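Local coordinates for protein transcriptional regulator (Streptococcus pneumoniae, PDB 2GNP) that is of unknown function but probably regulates transcription in response to a sugar-like ligand bound by its Rossmann-like domain, at residues F32-P36 with T37-E41; A48-L51 with R52-D56; K67-S70 with N71-D74; L238-R242 with A243-N247. All coordinates share one frame; numbering follows the deposited sequence.

In the fold
All four contacts are local turns of helices in one Rossmann-like domain. Contacts 1 and 2 belong to opposite ends of helix 36-54: contact 1 is an exposed N-cap held by a threonine hydroxyl, whereas contact 2 is a partly buried final turn built from aliphatic side chains. Contact 3 is a turn of helix 67-75, which lies against helix 36-54 and touches both earlier contacts, through Ser40 near one end and Ala48 and Leu51 near the other. It divides into a water-bridged polar face and an apolar one. Contact 4, the most buried, ends helix 234-242 across the chain's centre from contact 3 with a Schellman motif.

Contact 1 (F32-P36 with T37-E41); sequences FDDTP and TILSE
At the start of helix 36-54 the chain folds round so that Thr35 CA and Ile38 CA are 5.2 Å apart, and the first backbone bonds of the helix follow: Leu39 N to Thr35 O is 3.0 Å and Ser40 N to Pro36 O is 2.9 Å. Thr35 itself stands at the N-cap. Its OG1 accepts from Ile38 N at 3.0 Å in an almost straight bond, with an angle of 170° at the hydrogen. The torsion that makes this possible (chi1 71°) tucks OG1 between the backbone N and the carbonyl carbon of its own residue, turned toward the first helical turn. Threonine suits this place because its short hydroxyl satisfies an amide that has no carbonyl before it in the helix. Pro36, in the first helical position, has no N-H needing a partner there. This is a classic N-cap, leading from the loop after strand 24-28 into helix 36-54 of the Rossmann-like domain. Beside the cap, the methyl CG2 of Thr35 meets Ile38 CD1 at 3.7 Å, the two side chains crossing at about a right angle. A water bound to Thr37 OG1 at 2.7 Å reaches Thr35 OG1 weakly. On another side, Asp34 lays OD1 against the Ile38 CG2 methyl at 3.7 Å, while its OD2 is engaged by the Arg42 guanidinium in a salt bridge and by Glu31 N. A negative charge next to a helix N-terminus is probably favoured by the helix dipole. Leu39 packs against Asn30 and Tyr229 in neighbouring loops.

Contact 2 (A48-L51 with R52-D56); sequences AGVL and RNLID
Leu51 sends CG anti to its backbone N (chi1 -179°), and Ile55, with CG1 anti to its carbonyl carbon (chi1 -60°), carries CD1 back along the helix until it meets Leu51 CG at 3.8 Å. The two branched chains lie aslant one another, one turn apart. Ile55 CG1 also rests close to the carbonyl O of Leu51, at 3.3 Å. That oxygen accepts twice: from Ile55 N at 3.1 Å, and more weakly from Leu54 N at 3.0 Å with an angle of only 127°. Leu54 N is thus shared, since it also donates to Val50 O at 3.3 Å. Such forked bonding marks the last turn of helix 36-54, where Ile55 already leaves helical backbone angles on the way to strand 60-63. Upstream, Arg52 N to Ala48 O, 3.0 Å, is ordinary helix bonding. Beyond Val50, whose CG1 touches Leu54 CD1 at 4.2 Å, lies strand 248-252; Leu54 meets Ile153 of strand 153-160, and Leu51 and Ile55 both pack on Met109 of helix 102-113, so aliphatic residues suit this sheet-facing side. Arg52 instead stretches away, its NH2 donating to Ser78 O. The carbonyl oxygens of Arg52 and Ile55 both accept from Lys79 NZ.

Contact 3 (K67-S70 with N71-D74); sequences KSLS and NLVD
Ser70 and Asp74, one turn apart in the helix of the beta-alpha-beta unit formed by strand 60-63, helix 67-75 and strand 85-88, are joined by two waters. Ser70 OG donates to one of them at 2.6 Å, and that water donates on to Asp74 OD2. The second water gives one hydrogen to Ser70 OG at 3.3 Å and another to Asp74 OD1 at 2.9 Å. Each carboxylate oxygen is thus reached through its own water, although the two side chains do not bond directly. A small hydroxyl that can give and accept suits such a place, and the carboxylate one turn on suits it because its two oxygens can each accept from a water. Asp74 CG also sits only 3.3 Å from the carbonyl O of Ser70, which in turn accepts Asp74 N.

Nearer the start of the helix, Lys67 runs out fully extended until a bend at its last torsion (chi4 -71°) and crosses the side chain of Asn71 at a slant, with Lys67 CG 3.9 Å from Asn71 CG. Both side chains lie against Ser40 of helix 36-54. The opposite character appears on the buried side, where Leu69 CD2 and Leu72 CD2 touch at 4.3 Å. Leucine and valine suit this side because Leu69 and Val73 pack on Phe63 of strand 60-63 and on helix 102-113, while Leu72 meets Ala47. Farther out, Lys99 NZ makes a salt bridge with Asp74 OD1, which probably steadies the carboxylate for its waters. Within the turn itself, Val73 CG2 lies 3.3 Å from the carbonyl O of Leu69.

Contact 4 (L238-R242 with A243-N247); sequences LSVLR and ANLVN
Leu245 N donates to Val240 O at 3.0 Å, reaching five residues back, and within that loop Asn244 N makes a weaker bond to Leu241 O at 3.2 Å. This pair, with the positive phi of Asn244 (51°), is a Schellman motif that closes helix 234-242. The last regular helical bond, Ala243 N to Ser239 O, comes just before it. Asparagine suits the left-handed position, which it tolerates better than most residues other than glycine. Its side chain is also used: one water donates both to Asn244 OD1 at 3.0 Å and to Arg242 O at 2.8 Å, while Asn244 ND2 is held by Tyr20 O. Arg242 extends from the last turn with its guanidinium over Leu238, whose CD2 lies 3.6 Å above the plane; NH2 forms a salt bridge with Asp263 and NH1 bonds Ser197 O. Under the turn comes the apolar part. Val240 CG1, placed anti to the backbone N (chi1 167°), touches Leu245 CB at 4.2 Å, the hydrophobic pairing that commonly accompanies a Schellman turn, and additionally meets Val246 CG2 at 3.8 Å. Phe195 of strand 193-195 meets Val240, and Val246 faces Ala226 of strand 223-227. The chemistry implies that the helix end bonds Val240 O and Leu241 O within itself, while Val240, Leu245 and Val246 bury carbon surface just before strand 248-252.

Contact 1 (F32-P36 with T37-E41)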
# COMPACT_ATOMS: atom_id res chain seq x y z
N PHE A 32 -4.90 -13.22 -23.17
CA PHE A 32 -6.26 -13.21 -23.70
C PHE A 32 -7.21 -14.14 -22.92
O PHE A 32 -8.39 -13.82 -22.74
CB PHE A 32 -6.27 -13.62 -25.18
CG PHE A 32 -7.63 -13.49 -25.84
CD1 PHE A 32 -8.47 -14.60 -25.99
CD2 PHE A 32 -8.07 -12.25 -26.30
CE1 PHE A 32 -9.74 -14.47 -26.61
CE2 PHE A 32 -9.32 -12.11 -26.92
CZ PHE A 32 -10.15 -13.21 -27.07
N ASP A 33 -6.69 -15.30 -22.50
CA ASP A 33 -7.49 -16.34 -21.82
C ASP A 33 -7.69 -16.09 -20.31
O ASP A 33 -8.25 -16.94 -19.61
CB ASP A 33 -6.81 -17.69 -22.01
CG ASP A 33 -6.98 -18.23 -23.41
OD1 ASP A 33 -7.92 -17.77 -24.09
OD2 ASP A 33 -6.18 -19.09 -23.83
N ASP A 34 -7.16 -14.97 -19.81
CA ASP A 34 -7.30 -14.61 -18.38
C ASP A 34 -8.72 -14.53 -17.90
O ASP A 34 -9.61 -14.06 -18.63
CB ASP A 34 -6.58 -13.28 -18.04
CG ASP A 34 -5.06 -13.45 -17.91
OD1 ASP A 34 -4.61 -14.63 -17.88
OD2 ASP A 34 -4.33 -12.43 -17.86
N THR A 35 -8.91 -14.98 -16.66
CA THR A 35 -10.06 -14.62 -15.84
C THR A 35 -9.50 -13.70 -14.76
O THR A 35 -8.29 -13.69 -14.54
CB THR A 35 -10.71 -15.82 -15.08
OG1 THR A 35 -9.83 -16.26 -14.01
CG2 THR A 35 -11.01 -17.00 -15.98
N PRO A 36 -10.38 -12.96 -14.04
CA PRO A 36 -9.86 -12.19 -12.87
C PRO A 36 -9.07 -13.04 -11.86
O PRO A 36 -8.06 -12.57 -11.29
CB PRO A 36 -11.14 -11.62 -12.27
CG PRO A 36 -12.04 -11.45 -13.47
CD PRO A 36 -11.82 -12.73 -14.23
N THR A 37 -9.49 -14.29 -11.65
CA THR A 37 -8.83 -15.18 -10.72
C THR A 37 -7.41 -15.54 -11.18
O THR A 37 -6.42 -15.49 -10.39
CB THR A 37 -9.73 -16.46 -10.53
OG1 THR A 37 -10.96 -16.05 -9.90
CG2 THR A 37 -9.02 -17.57 -9.74
N ILE A 38 -7.29 -15.92 -12.46
CA ILE A 38 -6.00 -16.29 -13.02
C ILE A 38 -5.01 -15.06 -12.97
O ILE A 38 -3.80 -15.22 -12.67
CB ILE A 38 -6.15 -16.81 -14.48
CG1 ILE A 38 -7.01 -18.09 -14.45
CG2 ILE A 38 -4.75 -17.10 -15.11
CD1 ILE A 38 -7.67 -18.52 -15.80
N LEU A 39 -5.54 -13.89 -13.32
CA LEU A 39 -4.69 -12.69 -13.35
C LEU A 39 -4.24 -12.40 -11.92
O LEU A 39 -3.05 -12.22 -11.70
CB LEU A 39 -5.42 -11.49 -13.94
CG LEU A 39 -4.61 -10.18 -13.90
CD1 LEU A 39 -3.32 -10.25 -14.70
CD2 LEU A 39 -5.48 -9.00 -14.45
N SER A 40 -5.17 -12.42 -10.95
CA SER A 40 -4.78 -12.17 -9.54
C SER A 40 -3.77 -13.21 -9.05
O SER A 40 -2.83 -12.87 -8.33
CB SER A 40 -6.03 -12.11 -8.66
OG SER A 40 -5.66 -12.00 -7.29
N GLU A 41 -3.92 -14.48 -9.43
CA GLU A 41 -2.90 -15.47 -9.08
C GLU A 41 -1.51 -15.11 -9.63
O GLU A 41 -0.50 -15.27 -8.94
CB GLU A 41 -3.29 -16.88 -9.56
CG GLU A 41 -2.50 -18.05 -8.91
CD GLU A 41 -1.14 -18.33 -9.54
OE1 GLU A 41 -0.89 -17.90 -10.70
OE2 GLU A 41 -0.31 -19.00 -8.89
O HOH W 1 -12.44 -15.44 -12.07

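Contact 2 (A48-L51 with R52-D56)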
# COMPACT_ATOMS: atom_id res chain seq x y z
N ALA A 48 4.67 -12.40 -4.28
CA ALA A 48 5.12 -13.27 -3.20
C ALA A 48 6.59 -13.60 -3.33
O ALA A 48 7.34 -13.48 -2.35
CB ALA A 48 4.27 -14.59 -3.14
N GLY A 49 7.02 -13.98 -4.54
CA GLY A 49 8.42 -14.26 -4.76
C GLY A 49 9.32 -13.06 -4.49
O GLY A 49 10.36 -13.17 -3.82
N VAL A 50 8.90 -11.91 -5.03
CA VAL A 50 9.64 -10.67 -4.83
C VAL A 50 9.79 -10.39 -3.32
O VAL A 50 10.90 -10.16 -2.82
CB VAL A 50 8.98 -9.49 -5.52
CG1 VAL A 50 9.55 -8.23 -4.93
CG2 VAL A 50 9.22 -9.54 -7.06
N LEU A 51 8.69 -10.48 -2.56
CA LEU A 51 8.80 -10.13 -1.13
C LEU A 51 9.69 -11.14 -0.34
O LEU A 51 10.51 -10.78 0.51
CB LEU A 51 7.40 -10.05 -0.51
CG LEU A 51 7.36 -9.68 0.96
CD1 LEU A 51 7.99 -8.30 1.18
CD2 LEU A 51 5.89 -9.64 1.42
N ARG A 52 9.52 -12.44 -0.63
CA ARG A 52 10.28 -13.44 0.08
C ARG A 52 11.80 -13.17 -0.08
O ARG A 52 12.60 -13.30 0.85
CB ARG A 52 9.89 -14.86 -0.39
CG ARG A 52 10.73 -15.97 0.26
CD ARG A 52 10.26 -17.36 -0.11
NE ARG A 52 10.89 -18.40 0.75
CZ ARG A 52 12.10 -18.94 0.58
NH1 ARG A 52 12.93 -18.49 -0.36
NH2 ARG A 52 12.51 -19.89 1.41
N ASN A 53 12.20 -12.78 -1.30
CA ASN A 53 13.60 -12.44 -1.57
C ASN A 53 14.15 -11.20 -0.85
O ASN A 53 15.37 -11.06 -0.62
CB ASN A 53 13.79 -12.33 -3.08
CG ASN A 53 13.97 -13.70 -3.72
OD1 ASN A 53 14.37 -14.66 -3.04
ND2 ASN A 53 13.69 -13.80 -5.03
N LEU A 54 13.24 -10.27 -0.55
CA LEU A 54 13.55 -9.05 0.16
C LEU A 54 13.75 -9.30 1.63
O LEU A 54 14.54 -8.62 2.29
CB LEU A 54 12.46 -7.99 -0.05
CG LEU A 54 12.23 -7.43 -1.47
CD1 LEU A 54 11.10 -6.38 -1.44
CD2 LEU A 54 13.53 -6.87 -2.11
N ILE A 55 13.04 -10.30 2.17
CA ILE A 55 13.08 -10.54 3.60
C ILE A 55 14.37 -11.23 4.04
O ILE A 55 14.71 -12.32 3.56
CB ILE A 55 11.81 -11.28 4.11
CG1 ILE A 55 10.56 -10.43 3.80
CG2 ILE A 55 11.91 -11.53 5.63
CD1 ILE A 55 9.15 -11.16 4.01
N ASP A 56 15.07 -10.57 4.94
CA ASP A 56 16.29 -11.10 5.52
C ASP A 56 16.26 -10.99 7.02
O ASP A 56 15.40 -10.35 7.60
CB ASP A 56 17.47 -10.27 4.98
CG ASP A 56 17.78 -10.54 3.50
OD1 ASP A 56 17.75 -11.72 3.04
OD2 ASP A 56 18.14 -9.56 2.80

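Contact 3 (K67-S70 with N71-D74)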
# COMPACT_ATOMS: atom_id res chain seq x y z
N LYS A 67 -7.00 -6.65 -0.07
CA LYS A 67 -7.03 -7.87 -0.90
C LYS A 67 -5.73 -8.23 -1.57
O LYS A 67 -5.33 -9.38 -1.53
CB LYS A 67 -8.16 -7.84 -1.96
CG LYS A 67 -8.24 -9.12 -2.85
CD LYS A 67 -9.34 -8.91 -3.96
CE LYS A 67 -9.55 -10.13 -4.85
NZ LYS A 67 -8.43 -10.41 -5.79
N SER A 68 -5.08 -7.27 -2.25
CA SER A 68 -3.81 -7.55 -2.91
C SER A 68 -2.78 -8.14 -1.93
O SER A 68 -2.08 -9.10 -2.25
CB SER A 68 -3.21 -6.26 -3.53
OG SER A 68 -3.93 -5.87 -4.71
N LEU A 69 -2.79 -7.62 -0.71
CA LEU A 69 -1.80 -8.09 0.26
C LEU A 69 -2.19 -9.48 0.74
O LEU A 69 -1.33 -10.37 0.87
CB LEU A 69 -1.67 -7.10 1.41
CG LEU A 69 -1.06 -5.77 0.99
CD1 LEU A 69 -0.57 -5.01 2.23
CD2 LEU A 69 -0.06 -5.90 -0.16
N SER A 70 -3.47 -9.66 1.03
CA SER A 70 -3.93 -10.98 1.50
C SER A 70 -3.59 -12.04 0.46
O SER A 70 -3.10 -13.13 0.77
CB SER A 70 -5.42 -10.95 1.80
OG SER A 70 -5.86 -12.26 2.19
N ASN A 71 -3.81 -11.70 -0.80
CA ASN A 71 -3.54 -12.65 -1.90
C ASN A 71 -2.06 -13.02 -2.01
O ASN A 71 -1.70 -14.14 -2.35
CB ASN A 71 -4.08 -12.06 -3.22
CG ASN A 71 -5.63 -11.98 -3.28
OD1 ASN A 71 -6.38 -12.62 -2.48
ND2 ASN A 71 -6.11 -11.23 -4.26
N LEU A 72 -1.15 -12.07 -1.72
CA LEU A 72 0.24 -12.43 -1.82
C LEU A 72 0.64 -13.22 -0.59
O LEU A 72 1.38 -14.19 -0.73
CB LEU A 72 1.12 -11.19 -2.08
CG LEU A 72 1.86 -10.42 -1.02
CD1 LEU A 72 2.95 -11.27 -0.29
CD2 LEU A 72 2.45 -9.10 -1.65
N VAL A 73 0.14 -12.81 0.59
CA VAL A 73 0.46 -13.53 1.82
C VAL A 73 0.05 -15.02 1.72
O VAL A 73 0.78 -15.92 2.15
CB VAL A 73 -0.17 -12.86 3.07
CG1 VAL A 73 0.11 -13.76 4.29
CG2 VAL A 73 0.53 -11.50 3.30
N ASP A 74 -1.09 -15.27 1.13
CA ASP A 74 -1.56 -16.68 0.96
C ASP A 74 -0.51 -17.52 0.21
O ASP A 74 -0.29 -18.73 0.50
CB ASP A 74 -2.84 -16.69 0.15
CG ASP A 74 -4.08 -16.32 0.94
OD1 ASP A 74 -4.04 -16.20 2.17
OD2 ASP A 74 -5.15 -16.17 0.28
O HOH W 2 -6.47 -13.78 0.16
O HOH W 3 -3.46 -13.82 3.73

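Contact 4 (L238-R242 with A243-N247)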
# COMPACT_ATOMS: atom_id res chain seq x y z
N LEU A 238 -0.78 6.58 -10.78
CA LEU A 238 -0.01 7.67 -11.39
C LEU A 238 0.39 8.70 -10.30
O LEU A 238 1.52 9.21 -10.28
CB LEU A 238 -0.87 8.31 -12.46
CG LEU A 238 -0.27 9.55 -13.16
CD1 LEU A 238 1.11 9.24 -13.80
CD2 LEU A 238 -1.28 10.02 -14.18
N SER A 239 -0.51 8.94 -9.36
CA SER A 239 -0.24 9.89 -8.23
C SER A 239 0.94 9.41 -7.40
O SER A 239 1.90 10.15 -7.12
CB SER A 239 -1.41 10.04 -7.29
OG SER A 239 -2.54 10.63 -7.90
N VAL A 240 0.87 8.14 -7.04
CA VAL A 240 1.94 7.51 -6.22
C VAL A 240 3.28 7.57 -6.96
O VAL A 240 4.32 7.87 -6.35
CB VAL A 240 1.48 6.05 -5.94
CG1 VAL A 240 2.62 5.29 -5.41
CG2 VAL A 240 0.26 6.10 -4.93
N LEU A 241 3.26 7.31 -8.27
CA LEU A 241 4.49 7.40 -9.08
C LEU A 241 5.05 8.86 -9.09
O LEU A 241 6.26 9.09 -8.94
CB LEU A 241 4.22 6.93 -10.48
CG LEU A 241 3.92 5.45 -10.56
CD1 LEU A 241 3.52 5.09 -12.00
CD2 LEU A 241 5.18 4.71 -10.14
N ARG A 242 4.15 9.80 -9.41
CA ARG A 242 4.45 11.25 -9.40
C ARG A 242 5.15 11.76 -8.15
O ARG A 242 6.13 12.51 -8.29
CB ARG A 242 3.20 12.09 -9.68
CG ARG A 242 2.97 12.19 -11.16
CD ARG A 242 1.56 12.75 -11.42
NE ARG A 242 1.34 12.89 -12.87
CZ ARG A 242 0.18 13.32 -13.38
NH1 ARG A 242 -0.81 13.62 -12.57
NH2 ARG A 242 0.02 13.46 -14.69
N ALA A 243 4.66 11.36 -6.98
CA ALA A 243 5.16 11.82 -5.67
C ALA A 243 6.21 10.87 -5.11
O ALA A 243 6.73 11.07 -3.99
CB ALA A 243 3.98 11.98 -4.73
N ASN A 244 6.53 9.83 -5.88
CA ASN A 244 7.54 8.83 -5.43
C ASN A 244 7.22 8.31 -4.04
O ASN A 244 8.11 8.21 -3.19
CB ASN A 244 8.97 9.37 -5.48
CG ASN A 244 9.38 9.74 -6.89
OD1 ASN A 244 9.42 10.91 -7.25
ND2 ASN A 244 9.70 8.74 -7.68
N LEU A 245 5.94 8.04 -3.79
CA LEU A 245 5.49 7.55 -2.46
C LEU A 245 5.99 6.15 -2.12
O LEU A 245 6.18 5.87 -0.95
CB LEU A 245 4.00 7.63 -2.23
CG LEU A 245 3.41 9.05 -2.44
CD1 LEU A 245 1.87 9.07 -2.21
CD2 LEU A 245 4.10 10.08 -1.47
N VAL A 246 6.16 5.30 -3.13
CA VAL A 246 6.86 4.04 -2.95
C VAL A 246 7.93 3.92 -4.03
O VAL A 246 7.98 4.68 -5.00
CB VAL A 246 5.87 2.82 -3.09
CG1 VAL A 246 4.70 2.94 -2.06
CG2 VAL A 246 5.36 2.81 -4.49
N ASN A 247 8.84 2.99 -3.83
CA ASN A 247 9.98 2.79 -4.75
C ASN A 247 9.98 1.47 -5.48
O ASN A 247 10.92 1.19 -6.19
CB ASN A 247 11.34 3.09 -4.10
CG ASN A 247 11.62 2.25 -2.91
OD1 ASN A 247 11.18 1.10 -2.83
ND2 ASN A 247 12.26 2.86 -1.88
O HOH W 4 8.33 13.71 -7.13